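Local coordinates for protein lectin CEL-I, N-acetyl-D-galactosamine-specific C-type (Cucumaria echinata, PDB 4WQQ) that binds sugars through calcium as a C-type lectin, naturally specific for galactose and N-acetylgalactosamine and engineered here toward mannose recognition, at residues 21-24 against 25-29; 31-34 against 35-38; 60-63 against 64-68; 76-79 against 80-84; 125-128 against 129-132. The protein carries 3 engineered substitutions. All coordinates share one frame; numbering follows the deposited sequence. Where two conformers were deposited one is given.

Contact 1 of 5, residues 21-24 against 25-29; sequences TLTT and WENAH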
loop_
_atom_site.group_PDB
_atom_site.type_symbol
_atom_site.label_atom_id
_atom_site.label_comp_id
_atom_site.label_asym_id
_atom_site.label_seq_id
_atom_site.Cartn_x
_atom_site.Cartn_y
_atom_site.Cartn_z
ATOM N N THR A 21 19.424 4.168 -11.847
ATOM C CA THR A 21 19.506 5.248 -12.828
ATOM C C THR A 21 20.204 6.377 -12.188
ATOM O O THR A 21 19.818 6.870 -11.090
ATOM C CB THR A 21 18.069 5.672 -13.273
ATOM O OG1 THR A 21 17.446 4.590 -14.002
ATOM C CG2 THR A 21 18.075 6.910 -14.168
ATOM N N LEU A 22 21.269 6.811 -12.833
ATOM C CA LEU A 22 21.988 7.951 -12.359
ATOM C C LEU A 22 21.202 9.251 -12.601
ATOM O O LEU A 22 20.739 9.538 -13.740
ATOM C CB LEU A 22 23.337 8.025 -13.115
ATOM C CG LEU A 22 24.713 7.677 -12.569
ATOM C CD1 LEU A 22 25.732 8.522 -13.359
ATOM C CD2 LEU A 22 24.933 7.980 -11.117
ATOM N N THR A 23 21.044 10.085 -11.566
ATOM C CA THR A 23 20.338 11.329 -11.691
ATOM C C THR A 23 20.777 12.301 -10.540
ATOM O O THR A 23 21.537 11.955 -9.650
ATOM C CB THR A 23 18.760 11.137 -11.797
ATOM O OG1 THR A 23 18.171 12.329 -12.306
ATOM C CG2 THR A 23 18.125 10.804 -10.421
ATOM N N THR A 24 20.286 13.523 -10.610
ATOM C CA THR A 24 20.486 14.521 -9.593
ATOM C C THR A 24 19.592 14.229 -8.372
ATOM O O THR A 24 18.602 13.535 -8.486
ATOM C CB THR A 24 20.165 15.911 -10.095
ATOM O OG1 THR A 24 18.788 15.953 -10.537
ATOM C CG2 THR A 24 21.073 16.307 -11.261
ATOM N N TRP A 25 19.947 14.787 -7.244
ATOM C CA TRP A 25 19.154 14.616 -6.048
ATOM C C TRP A 25 17.736 15.182 -6.273
ATOM O O TRP A 25 16.761 14.540 -5.907
ATOM C CB TRP A 25 19.775 15.273 -4.845
ATOM C CG TRP A 25 19.067 15.032 -3.540
ATOM C CD1 TRP A 25 19.332 14.063 -2.627
ATOM C CD2 TRP A 25 17.995 15.799 -2.988
ATOM N NE1 TRP A 25 18.483 14.166 -1.570
ATOM C CE2 TRP A 25 17.664 15.240 -1.757
ATOM C CE3 TRP A 25 17.290 16.927 -3.409
ATOM C CZ2 TRP A 25 16.654 15.783 -0.934
ATOM C CZ3 TRP A 25 16.321 17.463 -2.576
ATOM C CH2 TRP A 25 16.028 16.909 -1.362
ATOM N N GLU A 26 17.674 16.360 -6.876
ATOM C CA GLU A 26 16.386 17.030 -7.115
ATOM C C GLU A 26 15.519 16.160 -7.994
ATOM O O GLU A 26 14.329 15.964 -7.705
ATOM C CB GLU A 26 16.642 18.380 -7.783
ATOM C CG GLU A 26 15.828 19.486 -7.165
ATOM C CD GLU A 26 14.598 19.802 -7.953
ATOM O OE1 GLU A 26 14.555 20.925 -8.545
ATOM O OE2 GLU A 26 13.682 18.928 -7.975
ATOM N N ASN A 27 16.065 15.573 -9.048
ATOM C CA ASN A 27 15.232 14.766 -9.898
ATOM C C ASN A 27 14.886 13.418 -9.254
ATOM O O ASN A 27 13.798 12.944 -9.391
ATOM C CB ASN A 27 15.874 14.527 -11.239
ATOM C CG ASN A 27 14.990 13.716 -12.144
ATOM O OD1 ASN A 27 13.866 14.147 -12.499
ATOM N ND2 ASN A 27 15.435 12.562 -12.496
ATOM N N ALA A 28 15.829 12.837 -8.476
ATOM C CA ALA A 28 15.497 11.638 -7.711
ATOM C C ALA A 28 14.298 11.905 -6.726
ATOM O O ALA A 28 13.427 11.065 -6.556
ATOM C CB ALA A 28 16.723 11.145 -7.003
ATOM N N HIS A 29 14.327 13.033 -6.042
ATOM C CA HIS A 29 13.319 13.422 -5.101
ATOM C C HIS A 29 11.969 13.479 -5.820
ATOM O O HIS A 29 10.980 12.876 -5.371
ATOM C CB HIS A 29 13.690 14.762 -4.492
ATOM C CG HIS A 29 12.737 15.223 -3.443
ATOM N ND1 HIS A 29 12.710 16.506 -2.985
ATOM C CD2 HIS A 29 11.886 14.528 -2.657
ATOM C CE1 HIS A 29 11.778 16.615 -2.041
ATOM N NE2 HIS A 29 11.254 15.428 -1.834
#
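T23 and N27 meet through their side chains where strand 14-23 gives way to helix 25-34, and N27 can be followed outward atom by atom. Its CB touches two threonine hydroxyls, both on its strand-facing side, 3.3 Å from T24 OG1 and 3.4 Å from T23 OG1. With CG anti to the backbone N (chi1 -178°), the amide is carried back toward the strand, crossing the T23 side chain at about a right angle. N27 CG itself lies 3.5 Å from T23 OG1. At the tip, ND2 donates to T23 OG1 over 2.8 Å, and the oxygen lies a modest 19° out of the amide plane.

T24 makes the second grip on the same residue. Its OG1 stands between its own backbone N and carbonyl carbon (chi1 59°), a position from which it accepts the N27 backbone N-H at 3.1 Å. The first turn is continued by A28 N, which donates to T24 O at 2.9 Å in a nearly straight bond. On the inner side, T23 CG2 packs against A28 CB at 3.7 Å, so the hydroxyl and methyl of T23 serve different partners: one the polar tip of N27, the other the buried alanine.

W25 turns away from the strand; its NE1 donates to I74 O, and its ring stacks on Y77 and meets W73 edge-to-face. Judged by the T24 OG1 bond to the amide three residues on, this is a threonine N-cap, which starts the first helix of the C-type lectin domain directly from a sheet strand.

Contact 2 of 5, residues 31-34 against 35-38; sequences ECVS and YSCS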
loop_
_atom_site.group_PDB
_atom_site.type_symbol
_atom_site.label_atom_id
_atom_site.label_comp_id
_atom_site.label_asym_id
_atom_site.label_seq_id
_atom_site.Cartn_x
_atom_site.Cartn_y
_atom_site.Cartn_z
ATOM N N GLU A 31 11.148 12.019 -8.725
ATOM C CA GLU A 31 10.743 10.740 -9.197
ATOM C C GLU A 31 10.135 9.932 -8.064
ATOM O O GLU A 31 9.073 9.342 -8.219
ATOM C CB GLU A 31 11.944 9.963 -9.759
ATOM C CG GLU A 31 12.348 10.409 -11.153
ATOM C CD GLU A 31 11.260 10.177 -12.179
ATOM O OE1 GLU A 31 11.152 11.022 -13.085
ATOM O OE2 GLU A 31 10.526 9.174 -12.085
ATOM N N CYS A 32 10.775 9.902 -6.904
ATOM C CA CYS A 32 10.159 9.163 -5.781
ATOM C C CYS A 32 8.771 9.656 -5.382
ATOM O O CYS A 32 7.864 8.885 -5.170
ATOM C CB CYS A 32 11.037 9.146 -4.481
ATOM S SG CYS A 32 12.551 8.160 -4.643
ATOM N N VAL A 33 8.627 10.970 -5.266
ATOM C CA VAL A 33 7.385 11.526 -4.789
ATOM C C VAL A 33 6.254 11.244 -5.790
ATOM O O VAL A 33 5.076 11.122 -5.406
ATOM C CB VAL A 33 7.572 13.019 -4.450
ATOM C CG1 VAL A 33 6.230 13.666 -4.145
ATOM C CG2 VAL A 33 8.450 13.162 -3.223
ATOM N N SER A 34 6.602 11.191 -7.068
ATOM C CA SER A 34 5.634 10.900 -8.122
ATOM C C SER A 34 4.788 9.660 -7.926
ATOM O O SER A 34 3.658 9.639 -8.413
ATOM C CB SER A 34 6.314 10.888 -9.492
ATOM O OG SER A 34 7.015 9.669 -9.717
ATOM N N TYR A 35 5.258 8.657 -7.158
ATOM C CA TYR A 35 4.486 7.411 -6.903
ATOM C C TYR A 35 3.445 7.568 -5.810
ATOM O O TYR A 35 2.673 6.656 -5.584
ATOM C CB TYR A 35 5.453 6.298 -6.531
ATOM C CG TYR A 35 6.345 5.917 -7.649
ATOM C CD1 TYR A 35 5.932 4.989 -8.600
ATOM C CD2 TYR A 35 7.635 6.435 -7.729
ATOM C CE1 TYR A 35 6.759 4.668 -9.685
ATOM C CE2 TYR A 35 8.496 6.113 -8.817
ATOM C CZ TYR A 35 8.057 5.216 -9.769
ATOM O OH TYR A 35 8.871 4.894 -10.822
ATOM N N SER A 36 3.429 8.696 -5.093
ATOM C CA SER A 36 2.531 8.836 -3.942
ATOM C C SER A 36 1.050 8.648 -4.309
ATOM O O SER A 36 0.581 8.949 -5.440
ATOM C CB SER A 36 2.712 10.177 -3.238
ATOM O OG SER A 36 4.058 10.454 -2.881
ATOM N N CYS A 37 0.316 8.172 -3.328
ATOM C CA CYS A 37 -1.134 7.892 -3.449
ATOM C C CYS A 37 -1.906 8.619 -2.379
ATOM O O CYS A 37 -2.016 8.083 -1.258
ATOM C CB CYS A 37 -1.427 6.376 -3.249
ATOM S SG CYS A 37 -0.727 5.295 -4.473
ATOM N N SER A 38 -2.507 9.779 -2.689
ATOM C CA SER A 38 -3.250 10.489 -1.701
ATOM C C SER A 38 -4.516 9.733 -1.344
ATOM O O SER A 38 -4.898 9.820 -0.212
ATOM C CB SER A 38 -3.611 11.868 -2.232
ATOM O OG SER A 38 -4.106 12.624 -1.195
HETATM O O HOH W 1 11.320 6.458 -11.104
#
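S36 OG lies anti to its own carbonyl carbon (chi1 -53°), which turns the hydroxyl back onto V33, and Y35 CG has the same relation to its backbone (chi1 -66°), which lays the ring along the last turn of helix 25-34. V33 O is gripped twice by S36: the torsion supplies the hydroxyl, the turn of the backbone the amide. S36 OG donates to it over 2.8 Å, tilted 17° from the carbonyl plane, while S36 N donates over 2.9 Å from well above that plane. The same hydroxyl is also bonded to the backbone of S44, linking the helix end to strand 42-46.

One residue earlier, Y35 N reaches C32 O in a longer bond of 3.3 Å, again from above the carbonyl plane. C32 O lies at the edge of the Y35 ring as well, near its plane and 3.6 Å from CD2. E31 O comes obliquely to the ring, 3.3 Å from Y35 CD2, and this carbonyl is occupied by S34 OG, which donates to it at 2.6 Å. At the far end of the ring, Y35 OH is joined to E31 OE2 through one water, 2.9 Å from the hydroxyl; the water donates to the carboxylate.

Beyond the turn the chain enters the dimer interface: Y35 packs on L40 of the second subunit, and C37 forms a disulfide with C37 of that subunit. C32 forms a disulfide with C136 of strand 132-140. The S36 N to V33 O bond closes a type I beta turn at the exit of the helix, leading into the disulfide-linked dimer contact.

Contact 3 of 5, residues 60-63 against 64-68; sequences NYWR and GIDSQ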
loop_
_atom_site.group_PDB
_atom_site.type_symbol
_atom_site.label_atom_id
_atom_site.label_comp_id
_atom_site.label_asym_id
_atom_site.label_seq_id
_atom_site.Cartn_x
_atom_site.Cartn_y
_atom_site.Cartn_z
ATOM N N ASN A 60 22.302 -3.156 1.623
ATOM C CA ASN A 60 22.422 -4.488 1.054
ATOM C C ASN A 60 21.495 -4.663 -0.173
ATOM O O ASN A 60 21.854 -5.299 -1.183
ATOM C CB ASN A 60 22.185 -5.548 2.145
ATOM C CG ASN A 60 23.307 -5.497 3.241
ATOM O OD1 ASN A 60 24.495 -5.319 2.916
ATOM N ND2 ASN A 60 22.924 -5.614 4.515
ATOM N N TYR A 61 20.337 -4.005 -0.130
ATOM C CA TYR A 61 19.415 -4.084 -1.249
ATOM C C TYR A 61 20.010 -3.403 -2.487
ATOM O O TYR A 61 20.089 -3.975 -3.593
ATOM C CB TYR A 61 18.082 -3.467 -0.793
ATOM C CG TYR A 61 17.007 -3.206 -1.858
ATOM C CD1 TYR A 61 16.912 -3.974 -2.995
ATOM C CD2 TYR A 61 16.099 -2.158 -1.696
ATOM C CE1 TYR A 61 15.943 -3.738 -3.949
ATOM C CE2 TYR A 61 15.092 -1.906 -2.640
ATOM C CZ TYR A 61 15.039 -2.674 -3.788
ATOM O OH TYR A 61 14.089 -2.509 -4.772
ATOM N N TRP A 62 20.498 -2.182 -2.291
ATOM C CA TRP A 62 21.162 -1.440 -3.311
ATOM C C TRP A 62 22.323 -2.242 -3.962
ATOM O O TRP A 62 22.380 -2.421 -5.179
ATOM C CB TRP A 62 21.664 -0.113 -2.719
ATOM C CG TRP A 62 22.636 0.609 -3.582
ATOM C CD1 TRP A 62 22.629 0.700 -4.952
ATOM C CD2 TRP A 62 23.701 1.457 -3.139
ATOM N NE1 TRP A 62 23.613 1.497 -5.371
ATOM C CE2 TRP A 62 24.311 1.968 -4.295
ATOM C CE3 TRP A 62 24.237 1.796 -1.871
ATOM C CZ2 TRP A 62 25.417 2.803 -4.248
ATOM C CZ3 TRP A 62 25.334 2.584 -1.822
ATOM C CH2 TRP A 62 25.890 3.135 -3.021
ATOM N N ARG A 63 23.239 -2.719 -3.097
ATOM C CA ARG A 63 24.472 -3.342 -3.572
ATOM C C ARG A 63 24.250 -4.738 -4.126
ATOM O O ARG A 63 25.081 -5.211 -4.925
ATOM C CB ARG A 63 25.514 -3.286 -2.476
ATOM C CG ARG A 63 25.839 -1.881 -1.980
ATOM C CD ARG A 63 26.211 -0.940 -3.107
ATOM N NE ARG A 63 27.429 -1.368 -3.775
ATOM C CZ ARG A 63 27.921 -0.856 -4.893
ATOM N NH1 ARG A 63 27.292 0.089 -5.552
ATOM N NH2 ARG A 63 29.050 -1.294 -5.361
ATOM N N GLY A 64 23.067 -5.302 -3.874
ATOM C CA GLY A 64 22.669 -6.551 -4.565
ATOM C C GLY A 64 22.249 -6.359 -5.994
ATOM O O GLY A 64 22.347 -7.265 -6.848
ATOM N N ILE A 65 21.798 -5.144 -6.328
ATOM C CA ILE A 65 21.449 -4.849 -7.672
ATOM C C ILE A 65 22.526 -4.085 -8.444
ATOM O O ILE A 65 22.711 -4.288 -9.663
ATOM C CB ILE A 65 20.111 -4.076 -7.640
ATOM C CG1 ILE A 65 19.055 -5.081 -7.133
ATOM C CG2 ILE A 65 19.716 -3.628 -9.048
ATOM C CD1 ILE A 65 17.858 -4.406 -6.574
ATOM N N ASP A 66 23.181 -3.147 -7.779
ATOM C CA ASP A 66 24.149 -2.254 -8.401
ATOM C C ASP A 66 25.545 -2.559 -7.854
ATOM O O ASP A 66 25.855 -2.361 -6.662
ATOM C CB ASP A 66 23.740 -0.809 -8.085
ATOM C CG ASP A 66 24.702 0.239 -8.614
ATOM O OD1 ASP A 66 25.558 -0.028 -9.517
ATOM O OD2 ASP A 66 24.579 1.421 -8.152
ATOM N N SER A 67 26.397 -3.069 -8.735
ATOM C CA SER A 67 27.763 -3.316 -8.334
ATOM C C SER A 67 28.730 -2.199 -8.677
ATOM O O SER A 67 29.934 -2.334 -8.446
ATOM C CB SER A 67 28.228 -4.647 -8.958
ATOM O OG SER A 67 28.240 -4.547 -10.345
ATOM N N GLN A 68 28.242 -1.079 -9.221
ATOM C CA GLN A 68 29.152 -0.054 -9.706
ATOM C C GLN A 68 29.638 0.813 -8.539
ATOM O O GLN A 68 28.901 1.009 -7.604
ATOM C CB GLN A 68 28.494 0.820 -10.766
ATOM C CG GLN A 68 28.056 0.123 -12.030
ATOM C CD GLN A 68 27.310 1.053 -12.946
ATOM O OE1 GLN A 68 26.626 2.016 -12.491
ATOM N NE2 GLN A 68 27.403 0.778 -14.274
#
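W62 O is gripped by two backbone donors as helix 52-65 runs out: D66 N at 2.8 Å, nearly along the C=O axis, and I65 N at 3.0 Å, from above the carbonyl plane. The W62 and D66 side chains run the same way, and the indole NE1 donates to D66 OD2 over 2.9 Å. That oxygen is met on its anti side, 26° out of the carboxylate plane, and it also takes a salt bridge from K133. The other oxygen, OD1, accepts from Q68 N.

In R63 the chi2 bend brings CD over the centre of the W62 ring, 3.4 Å above the plane, and the chi3 bend then turns the guanidinium toward D66 O and Q68 O. One face of it lies on D66 O, while in its own plane NH1 donates to Q68 O over 2.8 Å; a second bond to Q68 O from NH2 is weak. Elsewhere on the turn, I65 CD1 lies 3.3 Å from Y61 CE1, and Y61 OH is bonded to F18 N.

The OD1 bond to the amide two residues on defines an Asx turn, which follows the end of the second helix of the C-type lectin fold.

Contact 4 of 5, residues 76-79 against 80-84; sequences LYDK and YNEGD. With CA (calcium ion), chain E; CA (calcium ion), chain G.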
loop_
_atom_site.group_PDB
_atom_site.type_symbol
_atom_site.label_atom_id
_atom_site.label_comp_id
_atom_site.label_asym_id
_atom_site.label_seq_id
_atom_site.Cartn_x
_atom_site.Cartn_y
_atom_site.Cartn_z
ATOM N N LEU A 76 17.968 13.156 2.617
ATOM C CA LEU A 76 18.578 14.005 3.656
ATOM C C LEU A 76 19.144 15.240 2.997
ATOM O O LEU A 76 19.848 15.151 1.983
ATOM C CB LEU A 76 19.716 13.243 4.383
ATOM C CG LEU A 76 20.256 13.827 5.693
ATOM C CD1 LEU A 76 19.287 13.655 6.806
ATOM C CD2 LEU A 76 21.567 13.189 6.057
ATOM N N TYR A 77 18.767 16.407 3.526
ATOM C CA TYR A 77 19.311 17.638 2.930
ATOM C C TYR A 77 19.364 18.802 3.898
ATOM O O TYR A 77 18.595 18.851 4.896
ATOM C CB TYR A 77 18.509 17.970 1.653
ATOM C CG TYR A 77 17.088 18.549 1.766
ATOM C CD1 TYR A 77 16.111 18.019 2.565
ATOM C CD2 TYR A 77 16.733 19.657 0.980
ATOM C CE1 TYR A 77 14.822 18.581 2.636
ATOM C CE2 TYR A 77 15.442 20.192 1.015
ATOM C CZ TYR A 77 14.498 19.651 1.838
ATOM O OH TYR A 77 13.264 20.181 1.895
ATOM N N ASP A 78 20.246 19.788 3.604
ATOM C CA ASP A 78 20.329 20.979 4.459
ATOM C C ASP A 78 20.257 22.303 3.687
ATOM O O ASP A 78 20.913 23.292 4.036
ATOM C CB ASP A 78 21.582 20.915 5.332
ATOM C CG ASP A 78 22.899 21.210 4.561
ATOM O OD1 ASP A 78 23.015 20.928 3.377
ATOM O OD2 ASP A 78 23.853 21.692 5.164
ATOM N N LYS A 79 19.474 22.294 2.611
ATOM C CA LYS A 79 19.153 23.452 1.827
ATOM C C LYS A 79 18.603 24.602 2.673
ATOM O O LYS A 79 19.000 25.724 2.486
ATOM C CB LYS A 79 18.107 23.117 0.746
ATOM C CG LYS A 79 17.735 24.296 -0.099
ATOM C CD LYS A 79 16.736 24.012 -1.216
ATOM C CE LYS A 79 16.227 25.371 -1.710
ATOM N NZ LYS A 79 15.730 25.263 -3.088
ATOM N N TYR A 80 17.670 24.331 3.572
ATOM C CA TYR A 80 16.976 25.407 4.297
ATOM C C TYR A 80 17.774 25.953 5.466
ATOM O O TYR A 80 17.717 27.189 5.755
ATOM C CB TYR A 80 15.552 24.953 4.705
ATOM C CG TYR A 80 14.703 24.980 3.441
ATOM C CD1 TYR A 80 14.317 26.204 2.884
ATOM C CD2 TYR A 80 14.415 23.819 2.745
ATOM C CE1 TYR A 80 13.640 26.257 1.685
ATOM C CE2 TYR A 80 13.741 23.858 1.527
ATOM C CZ TYR A 80 13.392 25.059 0.992
ATOM O OH TYR A 80 12.714 25.106 -0.192
ATOM N N ASN A 81 18.488 25.045 6.141
ATOM C CA ASN A 81 19.267 25.350 7.295
ATOM C C ASN A 81 20.581 24.645 7.188
ATOM O O ASN A 81 20.694 23.479 7.567
ATOM C CB ASN A 81 18.546 24.994 8.588
ATOM C CG ASN A 81 17.493 26.014 8.940
ATOM O OD1 ASN A 81 17.787 27.058 9.585
ATOM N ND2 ASN A 81 16.309 25.781 8.487
ATOM N N GLU A 82 21.548 25.323 6.575
ATOM C CA GLU A 82 22.884 24.777 6.418
ATOM C C GLU A 82 23.433 24.177 7.684
ATOM O O GLU A 82 23.505 24.851 8.732
ATOM C CB GLU A 82 23.842 25.834 5.863
ATOM C CG GLU A 82 25.319 25.440 5.691
ATOM C CD GLU A 82 25.513 24.294 4.723
ATOM O OE1 GLU A 82 26.321 23.391 5.069
ATOM O OE2 GLU A 82 24.832 24.302 3.684
ATOM N N GLY A 83 23.897 22.930 7.596
ATOM C CA GLY A 83 24.475 22.231 8.745
ATOM C C GLY A 83 23.427 21.513 9.565
ATOM O O GLY A 83 23.795 20.650 10.376
ATOM N N ASP A 84 22.152 21.758 9.309
ATOM C CA ASP A 84 21.052 21.143 10.054
ATOM C C ASP A 84 20.214 20.278 9.079
ATOM O O ASP A 84 19.229 20.724 8.510
ATOM C CB ASP A 84 20.186 22.171 10.717
ATOM C CG ASP A 84 20.861 22.893 11.850
ATOM O OD1 ASP A 84 21.854 22.363 12.424
ATOM O OD2 ASP A 84 20.338 23.999 12.210
HETATM CA CA CA E . 25.352 21.885 3.224
HETATM CA CA CA G . 23.993 25.221 1.606
HETATM O O HOH W 2 16.823 21.469 3.942
HETATM O O HOH W 3 22.161 25.515 2.947
HETATM O O HOH W 4 26.655 20.262 4.313
HETATM O O HOH W 5 26.412 25.073 1.178
#
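The carboxylates of D78 and E82 approach to 3.0 Å between D78 OD2 and E82 OE1, an approach of two acceptors that calcium explains. Both groups hold the same ion with two oxygens each, for instance D78 OD1 at 2.5 Å and E82 OE1 at 2.6 Å, and their planes are turned 71° apart. E82 OE2 goes further and bridges to a second calcium at 2.4 Å, so one oxygen serves two metals. The charge of the ions probably offsets the mutual repulsion of the acids.

E82 reaches the site by a bend at chi2 (61°). D78 is fixed differently: besides the metal, its OD2 receives G83 N over 2.7 Å through the anti lone pair, with an almost straight N-H...O angle of 177°. G83 lies in the type II beta turn N81-D84, closed by the D84 N bond to N81 O, and its positive phi suits the third place of such a turn. This loop between strands 71-77 and 86-87 forms part of the accessory calcium site of the C-type lectin domain, completed by N105, E110 and D111.

Water ties the loop together as well. D78 O accepts at 2.8 Å from a water bound to the second calcium, and Y80 N donates to another that lies over the face of the Y77 ring. Away from the metals, the extended K79 chain runs alongside Y80 in the same direction, with K79 CE 3.8 Å from Y80 OH. Y77 OH meets the edge of the same ring near CE2.

Contact 5 of 5, residues 125-128 against 129-132; sequences DNSA and AAQA. With CA (calcium ion), chain F; MAN (alpha-D-mannopyranose), chain H.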
loop_
_atom_site.group_PDB
_atom_site.type_symbol
_atom_site.label_atom_id
_atom_site.label_comp_id
_atom_site.label_asym_id
_atom_site.label_seq_id
_atom_site.Cartn_x
_atom_site.Cartn_y
_atom_site.Cartn_z
ATOM N N ASP A 125 27.591 14.214 2.136
ATOM C CA ASP A 125 26.895 15.302 1.499
ATOM C C ASP A 125 27.528 15.614 0.143
ATOM O O ASP A 125 28.770 15.627 -0.020
ATOM C CB ASP A 125 26.775 16.537 2.405
ATOM C CG ASP A 125 28.149 17.125 2.821
ATOM O OD1 ASP A 125 29.211 16.446 2.762
ATOM O OD2 ASP A 125 28.134 18.259 3.275
ATOM N N ASN A 126 26.664 15.915 -0.822
ATOM C CA ASN A 126 27.161 16.218 -2.142
ATOM C C ASN A 126 26.319 17.371 -2.742
ATOM O O ASN A 126 25.353 17.868 -2.131
ATOM C CB ASN A 126 27.189 14.936 -2.993
ATOM C CG ASN A 126 28.363 14.895 -3.991
ATOM O OD1 ASN A 126 28.753 15.924 -4.570
ATOM N ND2 ASN A 126 28.923 13.693 -4.232
ATOM N N SER A 127 26.685 17.772 -3.937
ATOM C CA SER A 127 26.136 18.980 -4.504
ATOM C C SER A 127 24.884 18.764 -5.344
ATOM O O SER A 127 24.532 17.665 -5.672
ATOM C CB SER A 127 27.198 19.604 -5.387
ATOM O OG SER A 127 27.263 18.845 -6.596
ATOM N N ALA A 128 24.305 19.862 -5.805
ATOM C CA ALA A 128 23.119 19.760 -6.662
ATOM C C ALA A 128 23.386 19.342 -8.056
ATOM O O ALA A 128 22.446 19.019 -8.817
ATOM C CB ALA A 128 22.407 21.138 -6.620
ATOM N N ALA A 129 24.634 19.369 -8.456
ATOM C CA ALA A 129 25.020 18.908 -9.780
ATOM C C ALA A 129 25.517 17.481 -9.798
ATOM O O ALA A 129 25.613 16.909 -10.828
ATOM C CB ALA A 129 26.089 19.827 -10.352
ATOM N N ALA A 130 25.865 16.916 -8.636
ATOM C CA ALA A 130 26.281 15.540 -8.539
ATOM C C ALA A 130 25.166 14.602 -8.961
ATOM O O ALA A 130 23.977 14.969 -8.987
ATOM C CB ALA A 130 26.698 15.275 -7.102
ATOM N N GLN A 131 25.562 13.418 -9.380
ATOM C CA GLN A 131 24.588 12.424 -9.756
ATOM C C GLN A 131 24.865 11.123 -8.999
ATOM O O GLN A 131 25.993 10.850 -8.637
ATOM C CB GLN A 131 24.573 12.195 -11.277
ATOM C CG GLN A 131 24.230 13.485 -12.030
ATOM C CD GLN A 131 23.531 13.362 -13.365
ATOM O OE1 GLN A 131 23.414 14.364 -14.100
ATOM N NE2 GLN A 131 23.080 12.208 -13.710
ATOM N N ALA A 132 23.804 10.335 -8.782
ATOM C CA ALA A 132 23.817 9.134 -8.022
ATOM C C ALA A 132 22.597 8.323 -8.363
ATOM O O ALA A 132 21.683 8.847 -8.995
ATOM C CB ALA A 132 23.876 9.375 -6.510
HETATM CA CA CA F . 30.860 15.883 1.269
HETATM C C1 MAN H . 35.301 13.933 -1.938
HETATM C C2 MAN H . 34.950 14.327 -0.534
HETATM C C3 MAN H . 33.448 14.407 -0.302
HETATM C C4 MAN H . 32.816 15.179 -1.449
HETATM C C5 MAN H . 33.098 14.386 -2.746
HETATM C C6 MAN H . 32.480 14.914 -4.018
HETATM O O1 MAN H . 35.025 12.559 -1.960
HETATM O O2 MAN H . 35.484 15.619 -0.417
HETATM O O3 MAN H . 33.252 15.111 0.920
HETATM O O4 MAN H . 31.436 15.278 -1.150
HETATM O O5 MAN H . 34.545 14.580 -2.972
HETATM O O6 MAN H . 32.907 16.259 -3.931
HETATM O O HOH W 6 22.381 16.425 -7.271
#
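The backbone leaves strand 123-126 extended and folds back at S127-A130, where the CA atoms of S127 and A130 come within 5.3 Å of each other. S127 forms an ST turn here: its OG accepts from A129 N at 3.3 Å and from A130 N at 3.1 Å, because a chi1 of 76° tucks the hydroxyl over its own peptide, facing the amides ahead. Both N-H groups come in bent, each at 138°. A130 N makes a further, weak bond to S127 O. A water on the same turn donates to S127 O and to A130 O, spanning the two carbonyls.

N126 fastens the start of the turn. Its OD1 accepts from S127 N over 2.8 Å, in the carbonyl plane and on a lone pair, and the same oxygen lies 3.3 Å from A130 CB, which thus packs against the amide. The other end, ND2, is bonded to Q114 OE1.

The strand end before the turn belongs to the sugar site. D125 holds calcium with a backbone and a side-chain oxygen, and the engineered E102 and N104, with E110 and N124, complete the protein ligands; D125 OD2 is bonded to N105 N. The mannose coordinates the same ion through O3 and O4, E110 and N124 also bonding to the sugar. D125 OD1 stands 2.3 Å from the calcium, and MAN O3 2.5 Å from it.

Overall arrangement
Contacts 1 and 2 both use helix 25-34, the first at its capped start and the second at its exit toward the other subunit. Contacts 1 and 3 are partly buried, whereas contacts 2, 4 and 5 lie at the surface. Contact 1 touches contact 5 through T23 and A132 of neighbouring strands, and contact 4 through W25 and Y77. Helix ends rely on hydroxyl, carbonyl and indole bonds; contacts 4 and 5 add calcium, with a sugar at contact 5 alone. Contact 3 lies on the opposite side of the chain's centre from contact 4, their centres about 27 Å apart, and uses an arginine and a carboxylate without metal.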